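Local coordinates for sulfur oxidation protein soxB (Thermus thermophilus, PDB 2WDD) that probably hydrolyses the sulfur-sulfur bond of cysteine S-thiosulfonate in the Sox sulfur oxidation pathway, using a pair of manganese ions, at residues 136-141 and 422-427. Numbering follows the deposited sequence.
Sequences NSGLSL and YAYTGF. With TBU (tertiary-butyl alcohol), chain D.
Residues 136-141 pass from loop into the first turn of a helix. N136 has left-handed backbone angles (70/47), S137 is extended, and G138-L141 are helical. S137 is the N-cap: with chi1 in p, its OG accepts from S140 N (3.1 Å) and also hydrogen-bonds to G39 O. Residues 422-427 run from helical backbone into an inverse gamma turn centred on G426 (-74/54). The backbones approach closely, CA to CA 4.6 Å for N136-G426 and 4.7 Å for S137-A423. G426 suits this spot, because a CB there would clash with Y422 O and crowd L141 CD1. N136, chi1 m, donates from ND2 to G426 O (3.1 Å), and N136 CA also makes a CA-H...O contact with G426 O (3.5 Å). One water links N136 N to G426 O; another links N136 O to A423 O. L141 CD1 meets Y422 CD1 at 3.4 Å, and Y422 CB lies 3.6 Å from G138 N. L141 and Y422 also line the tert-butyl alcohol pocket with Y527. N136 is a worked example of a second-shell residue: its OD1 hydrogen-bonds to H38, a manganese ligand it probably helps to position, while its ND2 reaches the 5'-nucleotidase C-terminal family region, so one carboxamide connects both.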
loop_
_atom_site.group_PDB
_atom_site.type_symbol
_atom_site.label_atom_id
_atom_site.label_comp_id
_atom_site.label_asym_id
_atom_site.label_seq_id
_atom_site.Cartn_x
_atom_site.Cartn_y
_atom_site.Cartn_z
ATOM N N ASN A 136 8.521 -2.306 6.334
ATOM C CA ASN A 136 7.274 -2.363 7.105
ATOM C C ASN A 136 6.798 -3.719 7.611
ATOM O O ASN A 136 5.617 -4.051 7.519
ATOM C CB ASN A 136 6.165 -1.628 6.357
ATOM C CG ASN A 136 6.665 -0.350 5.718
ATOM O OD1 ASN A 136 6.624 -0.193 4.500
ATOM N ND2 ASN A 136 7.173 0.561 6.541
ATOM N N SER A 137 7.711 -4.482 8.201
ATOM C CA SER A 137 7.347 -5.770 8.768
ATOM C C SER A 137 8.405 -6.139 9.784
ATOM O O SER A 137 9.458 -5.523 9.828
ATOM C CB SER A 137 7.279 -6.848 7.687
ATOM O OG SER A 137 8.588 -7.216 7.257
ATOM N N GLY A 138 8.112 -7.140 10.604
ATOM C CA GLY A 138 9.072 -7.596 11.593
ATOM C C GLY A 138 10.338 -8.084 10.911
ATOM O O GLY A 138 11.447 -7.666 11.260
ATOM N N LEU A 139 10.180 -8.969 9.929
ATOM C CA LEU A 139 11.321 -9.516 9.204
ATOM C C LEU A 139 12.182 -8.400 8.638
ATOM O O LEU A 139 13.417 -8.453 8.698
ATOM C CB LEU A 139 10.852 -10.408 8.057
ATOM C CG LEU A 139 11.943 -10.995 7.158
ATOM C CD1 LEU A 139 12.710 -12.100 7.895
ATOM C CD2 LEU A 139 11.317 -11.544 5.875
ATOM N N SER A 140 11.536 -7.386 8.077
ATOM C CA SER A 140 12.268 -6.275 7.494
ATOM C C SER A 140 13.041 -5.478 8.536
ATOM O O SER A 140 14.212 -5.164 8.342
ATOM C CB SER A 140 11.316 -5.330 6.758
ATOM O OG SER A 140 12.012 -4.193 6.294
ATOM N N LEU A 141 12.367 -5.087 9.612
ATOM C CA LEU A 141 13.022 -4.261 10.625
ATOM C C LEU A 141 14.194 -4.993 11.255
ATOM O O LEU A 141 15.230 -4.389 11.540
ATOM C CB LEU A 141 12.036 -3.822 11.707
ATOM C CG LEU A 141 11.026 -2.751 11.297
ATOM C CD1 LEU A 141 9.988 -2.591 12.395
ATOM C CD2 LEU A 141 11.703 -1.425 10.986
ATOM N N TYR A 422 4.573 -4.393 14.150
ATOM C CA TYR A 422 5.506 -3.959 13.111
ATOM C C TYR A 422 4.801 -3.844 11.755
ATOM O O TYR A 422 5.107 -2.948 10.972
ATOM C CB TYR A 422 6.697 -4.906 13.002
ATOM C CG TYR A 422 7.594 -4.957 14.230
ATOM C CD1 TYR A 422 7.997 -3.798 14.877
ATOM C CD2 TYR A 422 8.050 -6.180 14.718
ATOM C CE1 TYR A 422 8.809 -3.856 16.008
ATOM C CE2 TYR A 422 8.870 -6.246 15.842
ATOM C CZ TYR A 422 9.244 -5.083 16.472
ATOM O OH TYR A 422 10.059 -5.150 17.580
ATOM N N ALA A 423 3.824 -4.709 11.499
ATOM C CA ALA A 423 3.046 -4.603 10.257
ATOM C C ALA A 423 2.244 -3.295 10.206
ATOM O O ALA A 423 2.007 -2.743 9.135
ATOM C CB ALA A 423 2.100 -5.784 10.113
ATOM N N TYR A 424 1.800 -2.825 11.369
ATOM C CA TYR A 424 1.012 -1.606 11.449
ATOM C C TYR A 424 1.839 -0.341 11.628
ATOM O O TYR A 424 1.405 0.749 11.237
ATOM C CB TYR A 424 0.094 -1.681 12.670
ATOM C CG TYR A 424 -1.155 -2.514 12.518
ATOM C CD1 TYR A 424 -2.127 -2.187 11.572
ATOM C CD2 TYR A 424 -1.452 -3.508 13.456
ATOM C CE1 TYR A 424 -3.341 -2.889 11.519
ATOM C CE2 TYR A 424 -2.657 -4.212 13.420
ATOM C CZ TYR A 424 -3.592 -3.911 12.441
ATOM O OH TYR A 424 -4.787 -4.607 12.417
ATOM N N THR A 425 2.959 -0.451 12.347
ATOM C CA THR A 425 3.711 0.740 12.732
ATOM C C THR A 425 5.209 0.649 12.496
ATOM O O THR A 425 5.982 1.429 13.081
ATOM C CB THR A 425 3.455 1.101 14.224
ATOM O OG1 THR A 425 3.994 0.076 15.073
ATOM C CG2 THR A 425 1.964 1.281 14.519
ATOM N N GLY A 426 5.615 -0.295 11.653
ATOM C CA GLY A 426 7.013 -0.530 11.348
ATOM C C GLY A 426 7.666 0.492 10.440
ATOM O O GLY A 426 8.227 0.133 9.394
ATOM N N PHE A 427 7.568 1.766 10.810
ATOM C CA PHE A 427 8.279 2.841 10.111
ATOM C C PHE A 427 9.728 2.762 10.583
ATOM O O PHE A 427 9.982 2.457 11.746
ATOM C CB PHE A 427 7.793 4.216 10.598
ATOM C CG PHE A 427 6.365 4.523 10.255
ATOM C CD1 PHE A 427 6.059 5.340 9.168
ATOM C CD2 PHE A 427 5.329 4.056 11.053
ATOM C CE1 PHE A 427 4.730 5.664 8.857
ATOM C CE2 PHE A 427 4.000 4.356 10.743
ATOM C CZ PHE A 427 3.701 5.129 9.630
HETATM O O TBU D . 12.615 -3.136 15.805
HETATM C C TBU D . 14.026 -3.148 16.021
HETATM C C1 TBU D . 14.353 -3.811 17.345
HETATM C C2 TBU D . 14.687 -3.929 14.886
HETATM C C3 TBU D . 14.547 -1.710 16.064
HETATM O O HOH W 1 2.972 -3.553 6.640
HETATM O O HOH W 2 10.271 -0.412 7.654
#